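Local coordinates for beta-N-acetylhexosaminidase (Streptomyces plicatus, PDB 1JAK), which hydrolyses terminal non-reducing N-acetylhexosamine residues of beta-N-acetylhexosaminides, as a family 20 glycoside hydrolase working by substrate-assisted catalysis, at residues Val282-Ser286 with Glu320-Thr324; Ile251-Gly255 with Phe329-Met333; Ser196-Gly200 with Tyr277-Lys281; Thr294-Val298 with Phe332-Val336. All blocks are in the same frame, centred on the assembly; numbering follows the deposited sequence.

How the contacts relate
All four contacts lie in the catalytic alpha/beta barrel, on the same side of the chain's centre, and join loops and helices that follow strands 190-194, 246-250 and 313-315. Contact 4 pairs helices 292-307 and 326-342; contact 2, its centre about 7 Å away, shares Phe-332 and Met-333 of the latter helix. Contact 1, nested within the chain span of contact 2, touches it (centres about 10 Å apart): Ala-321 and Thr-324 pack on both Pro-254 and Phe-329. Contact 3 closes before contact 1 opens (centres about 12 Å apart); Asp-198 probably hydrogen-bonds to Ser-285, and Ser-196 touches Ile-251 and Asp-252 of contact 2. From contact 4, contacts 2 and 1 lead to the loops around the inhibitor.

Contact 1 (Val282-Ser286 with Glu320-Thr324); sequences VGFSS and EAHST. With IFG ((2R,3R,4S,5R)-2-acetamido-3,4-dihydroxy-5-hydroxymethyl-piperidine), chain F.
Glu-320 OE2 accepts a 2.8 Å hydrogen bond from N1 of the inhibitor IFG, while OE1 is hydrogen-bonded to His-256. Between the segments, Thr-324 OG1 donates to Ser-286 OG (2.7 Å), and Ser-323 OG lies 3.0 Å from both Gly-283 O and Phe-284 O. Water 1 donates to Ser-285 O (2.7 Å) and Glu-320 O (3.0 Å), bridging the two backbones; Ser-285 OG itself turns to Asp-198. Both segments are irregular loops running in the same direction, with CA atoms 4.9 Å apart at Gly-283/His-322 and 5.5 Å at Phe-284/Ser-323. Residues 320-324 follow barrel strand 313-315, and with Asp-319 before it Glu-320 is consistent with the acidic pair of family 20 enzymes, whose glutamate acts as general acid. Glu-320 has left-handed backbone angles (42/46) and an extended m,t side chain; a type I turn follows from Ala-321 to Thr-324. Gly-283 (91/0) sets its CA 3.4 Å from Glu-320 O in a CA-H...O contact, where a CB would clash with His-322 CD2. Val-282 (m) packs CG2 3.3 Å from Glu-320 OE1 and CG1 3.5 Å from IFG O4; Ser-286 CB meets Ser-323 CB at 3.9 Å.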
loop_
_atom_site.group_PDB
_atom_site.type_symbol
_atom_site.label_atom_id
_atom_site.label_comp_id
_atom_site.label_asym_id
_atom_site.label_seq_id
_atom_site.Cartn_x
_atom_site.Cartn_y
_atom_site.Cartn_z
ATOM N N VAL A 282 -5.349 22.112 5.973
ATOM C CA VAL A 282 -3.932 21.830 5.755
ATOM C C VAL A 282 -3.166 23.079 5.321
ATOM O O VAL A 282 -3.763 24.051 4.857
ATOM C CB VAL A 282 -3.713 20.768 4.638
ATOM C CG1 VAL A 282 -4.510 19.509 4.938
ATOM C CG2 VAL A 282 -4.096 21.345 3.273
ATOM N N GLY A 283 -1.844 23.039 5.490
ATOM C CA GLY A 283 -0.978 24.123 5.046
ATOM C C GLY A 283 -0.627 25.269 5.973
ATOM O O GLY A 283 0.137 26.154 5.585
ATOM N N PHE A 284 -1.146 25.242 7.194
ATOM C CA PHE A 284 -0.935 26.323 8.154
ATOM C C PHE A 284 0.236 26.176 9.120
ATOM O O PHE A 284 0.587 27.131 9.812
ATOM C CB PHE A 284 -2.215 26.504 8.967
ATOM C CG PHE A 284 -2.618 25.274 9.728
ATOM C CD1 PHE A 284 -2.055 24.992 10.967
ATOM C CD2 PHE A 284 -3.536 24.376 9.187
ATOM C CE1 PHE A 284 -2.399 23.832 11.660
ATOM C CE2 PHE A 284 -3.887 23.213 9.870
ATOM C CZ PHE A 284 -3.318 22.941 11.108
ATOM N N SER A 285 0.835 24.993 9.179
ATOM C CA SER A 285 1.938 24.756 10.103
ATOM C C SER A 285 3.310 24.738 9.443
ATOM O O SER A 285 3.442 24.413 8.265
ATOM C CB SER A 285 1.720 23.425 10.822
ATOM O OG SER A 285 1.609 22.381 9.871
ATOM N N SER A 286 4.336 25.079 10.216
ATOM C CA SER A 286 5.695 25.067 9.696
ATOM C C SER A 286 6.764 25.030 10.777
ATOM O O SER A 286 6.660 25.716 11.795
ATOM C CB SER A 286 5.948 26.292 8.811
ATOM O OG SER A 286 7.289 26.287 8.334
ATOM N N GLU A 320 2.465 20.654 0.891
ATOM C CA GLU A 320 1.706 21.750 1.475
ATOM C C GLU A 320 2.392 22.542 2.588
ATOM O O GLU A 320 1.792 22.820 3.627
ATOM C CB GLU A 320 0.364 21.180 1.960
ATOM C CG GLU A 320 -0.363 20.400 0.859
ATOM C CD GLU A 320 -1.577 19.624 1.347
ATOM O OE1 GLU A 320 -1.640 19.277 2.545
ATOM O OE2 GLU A 320 -2.464 19.338 0.519
ATOM N N ALA A 321 3.650 22.911 2.373
ATOM C CA ALA A 321 4.383 23.698 3.360
ATOM C C ALA A 321 4.080 25.155 3.023
ATOM O O ALA A 321 4.984 25.955 2.778
ATOM C CB ALA A 321 5.881 23.422 3.245
ATOM N N HIS A 322 2.794 25.486 3.021
ATOM C CA HIS A 322 2.341 26.819 2.658
ATOM C C HIS A 322 2.645 27.940 3.640
ATOM O O HIS A 322 2.454 29.117 3.322
ATOM C CB HIS A 322 0.851 26.757 2.333
ATOM C CG HIS A 322 0.525 25.755 1.269
ATOM N ND1 HIS A 322 1.303 25.595 0.143
ATOM C CD2 HIS A 322 -0.486 24.861 1.158
ATOM C CE1 HIS A 322 0.787 24.644 -0.616
ATOM N NE2 HIS A 322 -0.299 24.184 -0.023
ATOM N N SER A 323 3.124 27.590 4.826
ATOM C CA SER A 323 3.482 28.604 5.809
ATOM C C SER A 323 5.002 28.710 5.842
ATOM O O SER A 323 5.579 29.347 6.726
ATOM C CB SER A 323 2.936 28.235 7.188
ATOM O OG SER A 323 1.519 28.310 7.191
ATOM N N THR A 324 5.640 28.077 4.859
ATOM C CA THR A 324 7.092 28.086 4.727
ATOM C C THR A 324 7.452 28.804 3.429
ATOM O O THR A 324 7.193 28.291 2.344
ATOM C CB THR A 324 7.664 26.653 4.641
ATOM O OG1 THR A 324 7.139 25.855 5.709
ATOM C CG2 THR A 324 9.186 26.685 4.739
HETATM N N1 IFG F . -3.367 16.689 0.707
HETATM C C2 IFG F . -2.500 16.401 1.878
HETATM C C3 IFG F . -2.959 15.186 2.784
HETATM C C4 IFG F . -4.488 15.087 2.965
HETATM C C5 IFG F . -5.143 15.114 1.582
HETATM C C6 IFG F . -6.662 14.974 1.573
HETATM C C7 IFG F . -0.868 15.272 0.422
HETATM C C8 IFG F . 0.508 14.937 -0.093
HETATM C C9 IFG F . -4.804 16.384 0.790
HETATM N N2 IFG F . -1.111 16.173 1.421
HETATM O O7 IFG F . -1.805 14.698 -0.116
HETATM O O3 IFG F . -2.336 15.289 4.057
HETATM O O4 IFG F . -4.934 16.216 3.715
HETATM O O6 IFG F . -7.131 14.506 0.313
HETATM O O HOH W 1 1.862 22.939 6.629
#

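Contact 2 (Ile251-Gly255 with Phe329-Met333); sequences IDMPG and FVAFM
This is a buried, largely apolar loop-on-helix contact, in which the loop after barrel strand 246-250 meets the first half of helix 326-342. No hydrogen bond crosses it. Met-253 is extended (-158/152), and a cis peptide leads into Pro-254 (-86/-8), whose ring faces the helix; the nearest CA pair is Pro-254/Phe-329 at 7.5 Å. Pro-254 CB sits over the Phe-332 ring, 3.8 Å from its centroid and 12° off the normal, a CH-pi contact. Pro-254 CD lies 3.7 Å from Phe-332 CD2, 3.8 Å from Phe-329 CE1 and 4.2 Å from Met-333 CE; t chi1 angles bring both phenylalanine rings to the proline. In this alpha/beta barrel Ile-251 and Met-253 form backbone hydrogen bonds with His-315, ending strand 313-315, and Ile-316 just after it, so the proline meets the helix that follows that strand. Met-253 (p,t,p) meets the Phe-332 edge: CG is 3.9 Å from CE2, and SD is 5.2 Å from the ring centroid, a Met-aromatic contact. Met-333 (m,m,t) brings CE to 3.5 Å from Met-253 O.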
loop_
_atom_site.group_PDB
_atom_site.type_symbol
_atom_site.label_atom_id
_atom_site.label_comp_id
_atom_site.label_asym_id
_atom_site.label_seq_id
_atom_site.Cartn_x
_atom_site.Cartn_y
_atom_site.Cartn_z
ATOM N N ILE A 251 7.636 11.008 8.102
ATOM C CA ILE A 251 7.577 12.036 9.132
ATOM C C ILE A 251 7.578 13.280 8.249
ATOM O O ILE A 251 8.606 13.656 7.681
ATOM C CB ILE A 251 8.813 12.042 10.049
ATOM C CG1 ILE A 251 8.829 10.774 10.906
ATOM C CG2 ILE A 251 8.782 13.285 10.943
ATOM C CD1 ILE A 251 7.627 10.628 11.819
ATOM N N ASP A 252 6.408 13.895 8.109
ATOM C CA ASP A 252 6.251 15.062 7.244
ATOM C C ASP A 252 6.947 16.320 7.764
ATOM O O ASP A 252 6.814 16.675 8.934
ATOM C CB ASP A 252 4.757 15.344 7.050
ATOM C CG ASP A 252 4.448 15.971 5.705
ATOM O OD1 ASP A 252 5.345 16.615 5.120
ATOM O OD2 ASP A 252 3.294 15.829 5.237
ATOM N N MET A 253 7.677 16.994 6.877
ATOM C CA MET A 253 8.388 18.223 7.226
ATOM C C MET A 253 8.667 19.032 5.959
ATOM O O MET A 253 8.795 18.467 4.875
ATOM C CB MET A 253 9.704 17.884 7.937
ATOM C CG MET A 253 10.599 16.936 7.161
ATOM S SD MET A 253 12.089 16.477 8.080
ATOM C CE MET A 253 11.427 15.197 9.171
ATOM N N PRO A 254 8.759 20.371 6.075
ATOM C CA PRO A 254 8.623 21.190 7.281
ATOM C C PRO A 254 7.169 21.539 7.583
ATOM O O PRO A 254 6.865 22.110 8.630
ATOM C CB PRO A 254 9.457 22.420 6.945
ATOM C CG PRO A 254 9.155 22.611 5.496
ATOM C CD PRO A 254 9.212 21.193 4.936
ATOM N N GLY A 255 6.276 21.205 6.655
ATOM C CA GLY A 255 4.863 21.476 6.859
ATOM C C GLY A 255 4.191 20.286 7.524
ATOM O O GLY A 255 4.838 19.261 7.740
ATOM N N PHE A 329 11.876 26.889 2.238
ATOM C CA PHE A 329 11.568 25.490 1.954
ATOM C C PHE A 329 12.773 24.854 1.264
ATOM O O PHE A 329 13.214 23.765 1.638
ATOM C CB PHE A 329 10.342 25.391 1.043
ATOM C CG PHE A 329 9.983 23.982 0.653
ATOM C CD1 PHE A 329 9.275 23.162 1.526
ATOM C CD2 PHE A 329 10.344 23.481 -0.592
ATOM C CE1 PHE A 329 8.928 21.859 1.157
ATOM C CE2 PHE A 329 10.006 22.182 -0.972
ATOM C CZ PHE A 329 9.294 21.371 -0.094
ATOM N N VAL A 330 13.307 25.539 0.257
ATOM C CA VAL A 330 14.465 25.028 -0.469
ATOM C C VAL A 330 15.666 24.883 0.466
ATOM O O VAL A 330 16.349 23.860 0.450
ATOM C CB VAL A 330 14.841 25.950 -1.657
ATOM C CG1 VAL A 330 16.095 25.424 -2.351
ATOM C CG2 VAL A 330 13.688 26.016 -2.647
ATOM N N ALA A 331 15.919 25.901 1.284
ATOM C CA ALA A 331 17.035 25.853 2.223
ATOM C C ALA A 331 16.859 24.687 3.193
ATOM O O ALA A 331 17.807 23.953 3.476
ATOM C CB ALA A 331 17.131 27.168 2.999
ATOM N N PHE A 332 15.638 24.522 3.697
ATOM C CA PHE A 332 15.329 23.447 4.635
ATOM C C PHE A 332 15.614 22.076 4.030
ATOM O O PHE A 332 16.281 21.238 4.643
ATOM C CB PHE A 332 13.855 23.512 5.046
ATOM C CG PHE A 332 13.447 22.438 6.019
ATOM C CD1 PHE A 332 13.690 22.582 7.381
ATOM C CD2 PHE A 332 12.827 21.276 5.568
ATOM C CE1 PHE A 332 13.320 21.582 8.287
ATOM C CE2 PHE A 332 12.454 20.270 6.465
ATOM C CZ PHE A 332 12.700 20.424 7.825
ATOM N N MET A 333 15.100 21.842 2.830
ATOM C CA MET A 333 15.302 20.556 2.173
ATOM C C MET A 333 16.764 20.296 1.834
ATOM O O MET A 333 17.213 19.153 1.850
ATOM C CB MET A 333 14.433 20.458 0.920
ATOM C CG MET A 333 12.951 20.325 1.246
ATOM S SD MET A 333 12.646 18.922 2.355
ATOM C CE MET A 333 10.877 18.641 2.070
#

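Contact 3 (Ser196-Gly200 with Tyr277-Lys281); sequences SDDQG and YTGTK
Gln-199 reaches from one irregular loop to the other through an m side chain bent at chi2 (91°), directing NE2 to Gly-279 O in a nearly linear hydrogen bond of 2.9 Å (177°). NE2 also donates to water 4 (2.9 Å), which in turn lies 3.1 Å from Lys-281 O, while OE1 is hydrogen-bonded to Arg-168. Tyr-277 is t; its ring turns back along its own loop so that OH accepts from Lys-281 N (3.0 Å), leaving NE2 of Gln-199 at the ring edge, 3.7 Å from Tyr-277 CE2. Asp-198 (m) places CB 3.9 Å from Tyr-277 CD2; its OD1 is hydrogen-bonded to Ser-285 and its OD2 takes water 2 at 2.8 Å. The backbones are closest at Gln-199/Tyr-277 (CA atoms 5.0 Å), with Gln-199 CA 3.3 Å from Tyr-277 O, and water 3 links Asp-198 O (2.7 Å) to Tyr-277 N (2.9 Å). Asp-197 (t) receives Asp-198 N on OD1 (2.7 Å) and forms a salt bridge to Arg-168, a residue of the inhibitor pocket, placing this pair of loops beside the sugar-binding site of the family 20 barrel.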
loop_
_atom_site.group_PDB
_atom_site.type_symbol
_atom_site.label_atom_id
_atom_site.label_comp_id
_atom_site.label_asym_id
_atom_site.label_seq_id
_atom_site.Cartn_x
_atom_site.Cartn_y
_atom_site.Cartn_z
ATOM N N SER A 196 2.979 11.129 11.042
ATOM C CA SER A 196 2.860 12.410 11.722
ATOM C C SER A 196 2.203 13.456 10.845
ATOM O O SER A 196 2.339 13.439 9.624
ATOM C CB SER A 196 4.242 12.916 12.165
ATOM O OG SER A 196 5.039 13.296 11.052
ATOM N N ASP A 197 1.467 14.359 11.480
ATOM C CA ASP A 197 0.818 15.439 10.763
ATOM C C ASP A 197 0.370 16.469 11.786
ATOM O O ASP A 197 0.884 16.496 12.908
ATOM C CB ASP A 197 -0.365 14.916 9.939
ATOM C CG ASP A 197 -0.616 15.757 8.702
ATOM O OD1 ASP A 197 -1.119 16.892 8.844
ATOM O OD2 ASP A 197 -0.289 15.292 7.590
ATOM N N ASP A 198 -0.584 17.313 11.416
ATOM C CA ASP A 198 -1.036 18.349 12.327
ATOM C C ASP A 198 -1.890 17.865 13.481
ATOM O O ASP A 198 -1.833 18.434 14.574
ATOM C CB ASP A 198 -1.785 19.425 11.543
ATOM C CG ASP A 198 -0.899 20.097 10.520
ATOM O OD1 ASP A 198 0.185 20.580 10.910
ATOM O OD2 ASP A 198 -1.275 20.134 9.332
ATOM N N GLN A 199 -2.659 16.805 13.248
ATOM C CA GLN A 199 -3.551 16.278 14.272
ATOM C C GLN A 199 -2.972 15.170 15.146
ATOM O O GLN A 199 -3.648 14.669 16.050
ATOM C CB GLN A 199 -4.852 15.800 13.619
ATOM C CG GLN A 199 -5.555 16.889 12.806
ATOM C CD GLN A 199 -5.134 16.912 11.346
ATOM O OE1 GLN A 199 -4.037 16.477 10.992
ATOM N NE2 GLN A 199 -6.006 17.437 10.492
ATOM N N GLY A 200 -1.724 14.785 14.895
ATOM C CA GLY A 200 -1.136 13.741 15.711
ATOM C C GLY A 200 0.260 13.290 15.331
ATOM O O GLY A 200 0.647 13.331 14.162
ATOM N N TYR A 277 -4.155 20.365 17.294
ATOM C CA TYR A 277 -5.111 20.618 16.216
ATOM C C TYR A 277 -6.073 19.459 15.967
ATOM O O TYR A 277 -5.651 18.312 15.818
ATOM C CB TYR A 277 -4.351 20.943 14.926
ATOM C CG TYR A 277 -5.240 21.377 13.786
ATOM C CD1 TYR A 277 -5.987 22.554 13.867
ATOM C CD2 TYR A 277 -5.338 20.612 12.625
ATOM C CE1 TYR A 277 -6.809 22.957 12.821
ATOM C CE2 TYR A 277 -6.158 21.007 11.570
ATOM C CZ TYR A 277 -6.890 22.181 11.677
ATOM O OH TYR A 277 -7.713 22.571 10.644
ATOM N N THR A 278 -7.367 19.767 15.906
ATOM C CA THR A 278 -8.380 18.743 15.680
ATOM C C THR A 278 -9.256 19.031 14.460
ATOM O O THR A 278 -10.255 18.347 14.230
ATOM C CB THR A 278 -9.285 18.583 16.920
ATOM O OG1 THR A 278 -9.924 19.833 17.211
ATOM C CG2 THR A 278 -8.458 18.140 18.127
ATOM N N GLY A 279 -8.873 20.039 13.678
ATOM C CA GLY A 279 -9.629 20.385 12.485
ATOM C C GLY A 279 -9.236 19.530 11.295
ATOM O O GLY A 279 -8.533 18.528 11.450
ATOM N N THR A 280 -9.670 19.933 10.102
ATOM C CA THR A 280 -9.373 19.175 8.889
ATOM C C THR A 280 -8.746 19.993 7.759
ATOM O O THR A 280 -8.806 19.601 6.590
ATOM C CB THR A 280 -10.646 18.482 8.356
ATOM O OG1 THR A 280 -11.697 19.449 8.220
ATOM C CG2 THR A 280 -11.093 17.379 9.313
ATOM N N LYS A 281 -8.149 21.129 8.098
ATOM C CA LYS A 281 -7.503 21.960 7.090
ATOM C C LYS A 281 -6.031 21.567 6.979
ATOM O O LYS A 281 -5.535 20.777 7.785
ATOM C CB LYS A 281 -7.627 23.442 7.461
ATOM C CG LYS A 281 -9.036 23.998 7.294
ATOM C CD LYS A 281 -9.122 25.460 7.727
ATOM C CE LYS A 281 -8.081 26.328 7.023
ATOM N NZ LYS A 281 -8.238 26.305 5.538
HETATM O O HOH W 2 -3.394 18.782 8.100
HETATM O O HOH W 3 -2.077 18.373 17.265
HETATM O O HOH W 4 -6.338 17.739 7.635
#

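Contact 4 (Thr294-Val298 with Phe332-Val336); sequences TYDFV and FMKRV
Phe-332, in its t rotamer, sits at the apolar centre between the two helices: its CE1 is 4.0 Å from Thr-294 CG2, its CZ 4.2 Å from Val-298 CG2 and its CD1 3.8 Å from Tyr-295 CE1. The Tyr-295 and Phe-332 rings meet obliquely, with centroids 5.9 Å apart and planes at 42°. One turn on, Val-336 (m) brings CG1 to 4.0 Å from Val-298 CG1 and, at the tyrosine ring edge, 4.1 Å from Tyr-295 CD1. The helical segments cross at -47°, with axes 11.4 Å apart at closest approach and the nearest CA atoms, of Tyr-295 and Val-336, 7.5 Å apart. At the polar edge Tyr-295 (m), its CA-to-CB bond sideways, brings OH within reach of Arg-335 (m,t,t), whose NH1 donates to it at 3.0 Å; that hydroxyl is also hydrogen-bonded to Val-289 O. Thr-294 OG1 is hydrogen-bonded to Cys-288 O, before its own helix. Helices 292-307 and 326-342 flank strand 313-315 in chain order, successive outer-layer helices of the alpha/beta barrel, with Pro-254 of the loop after strand 246-250 packed on Phe-332.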
loop_
_atom_site.group_PDB
_atom_site.type_symbol
_atom_site.label_atom_id
_atom_site.label_comp_id
_atom_site.label_asym_id
_atom_site.label_seq_id
_atom_site.Cartn_x
_atom_site.Cartn_y
_atom_site.Cartn_z
ATOM N N THR A 294 15.710 23.386 15.257
ATOM C CA THR A 294 14.912 22.679 14.263
ATOM C C THR A 294 15.651 21.488 13.665
ATOM O O THR A 294 15.080 20.410 13.485
ATOM C CB THR A 294 14.513 23.626 13.117
ATOM O OG1 THR A 294 13.665 24.657 13.633
ATOM C CG2 THR A 294 13.773 22.864 12.020
ATOM N N TYR A 295 16.929 21.688 13.365
ATOM C CA TYR A 295 17.740 20.644 12.759
ATOM C C TYR A 295 18.210 19.590 13.753
ATOM O O TYR A 295 18.477 18.450 13.371
ATOM C CB TYR A 295 18.891 21.306 12.005
ATOM C CG TYR A 295 18.336 22.291 11.002
ATOM C CD1 TYR A 295 17.785 21.848 9.799
ATOM C CD2 TYR A 295 18.222 23.645 11.316
ATOM C CE1 TYR A 295 17.124 22.723 8.939
ATOM C CE2 TYR A 295 17.562 24.530 10.465
ATOM C CZ TYR A 295 17.012 24.062 9.281
ATOM O OH TYR A 295 16.333 24.925 8.450
ATOM N N ASP A 296 18.303 19.956 15.027
ATOM C CA ASP A 296 18.683 18.984 16.046
ATOM C C ASP A 296 17.490 18.043 16.181
ATOM O O ASP A 296 17.641 16.823 16.267
ATOM C CB ASP A 296 18.949 19.664 17.391
ATOM C CG ASP A 296 20.216 20.497 17.386
ATOM O OD1 ASP A 296 21.201 20.078 16.742
ATOM O OD2 ASP A 296 20.231 21.560 18.038
ATOM N N PHE A 297 16.300 18.638 16.192
ATOM C CA PHE A 297 15.041 17.906 16.297
ATOM C C PHE A 297 14.889 16.925 15.132
ATOM O O PHE A 297 14.628 15.737 15.333
ATOM C CB PHE A 297 13.875 18.901 16.293
ATOM C CG PHE A 297 12.526 18.259 16.147
ATOM C CD1 PHE A 297 11.940 17.589 17.213
ATOM C CD2 PHE A 297 11.845 18.316 14.934
ATOM C CE1 PHE A 297 10.693 16.980 17.074
ATOM C CE2 PHE A 297 10.599 17.710 14.784
ATOM C CZ PHE A 297 10.025 17.042 15.858
ATOM N N VAL A 298 15.060 17.426 13.913
ATOM C CA VAL A 298 14.930 16.586 12.729
ATOM C C VAL A 298 15.942 15.445 12.729
ATOM O O VAL A 298 15.602 14.308 12.403
ATOM C CB VAL A 298 15.096 17.411 11.436
ATOM C CG1 VAL A 298 15.163 16.484 10.228
ATOM C CG2 VAL A 298 13.921 18.375 11.289
ATOM N N PHE A 332 15.638 24.522 3.697
ATOM C CA PHE A 332 15.329 23.447 4.635
ATOM C C PHE A 332 15.614 22.076 4.030
ATOM O O PHE A 332 16.281 21.238 4.643
ATOM C CB PHE A 332 13.855 23.512 5.046
ATOM C CG PHE A 332 13.447 22.438 6.019
ATOM C CD1 PHE A 332 13.690 22.582 7.381
ATOM C CD2 PHE A 332 12.827 21.276 5.568
ATOM C CE1 PHE A 332 13.320 21.582 8.287
ATOM C CE2 PHE A 332 12.454 20.270 6.465
ATOM C CZ PHE A 332 12.700 20.424 7.825
ATOM N N MET A 333 15.100 21.842 2.830
ATOM C CA MET A 333 15.302 20.556 2.173
ATOM C C MET A 333 16.764 20.296 1.834
ATOM O O MET A 333 17.213 19.153 1.850
ATOM C CB MET A 333 14.433 20.458 0.920
ATOM C CG MET A 333 12.951 20.325 1.246
ATOM S SD MET A 333 12.646 18.922 2.355
ATOM C CE MET A 333 10.877 18.641 2.070
ATOM N N LYS A 334 17.511 21.354 1.530
ATOM C CA LYS A 334 18.928 21.199 1.213
ATOM C C LYS A 334 19.659 20.696 2.460
ATOM O O LYS A 334 20.574 19.871 2.378
ATOM C CB LYS A 334 19.519 22.544 0.776
ATOM C CG LYS A 334 21.017 22.515 0.487
ATOM C CD LYS A 334 21.328 21.771 -0.802
ATOM C CE LYS A 334 22.817 21.827 -1.126
ATOM N NZ LYS A 334 23.115 21.254 -2.470
ATOM N N ARG A 335 19.229 21.190 3.615
ATOM C CA ARG A 335 19.832 20.828 4.893
ATOM C C ARG A 335 19.400 19.474 5.451
ATOM O O ARG A 335 20.213 18.752 6.030
ATOM C CB ARG A 335 19.520 21.911 5.929
ATOM C CG ARG A 335 20.070 23.285 5.572
ATOM C CD ARG A 335 19.422 24.378 6.406
ATOM N NE ARG A 335 19.942 25.699 6.060
ATOM C CZ ARG A 335 19.390 26.845 6.444
ATOM N NH1 ARG A 335 18.293 26.838 7.190
ATOM N NH2 ARG A 335 19.935 28.001 6.084
ATOM N N VAL A 336 18.131 19.120 5.273
ATOM C CA VAL A 336 17.629 17.865 5.828
ATOM C C VAL A 336 17.770 16.595 4.990
ATOM O O VAL A 336 17.914 15.508 5.550
ATOM C CB VAL A 336 16.147 18.001 6.249
ATOM C CG1 VAL A 336 16.008 19.082 7.309
ATOM C CG2 VAL A 336 15.290 18.325 5.041
#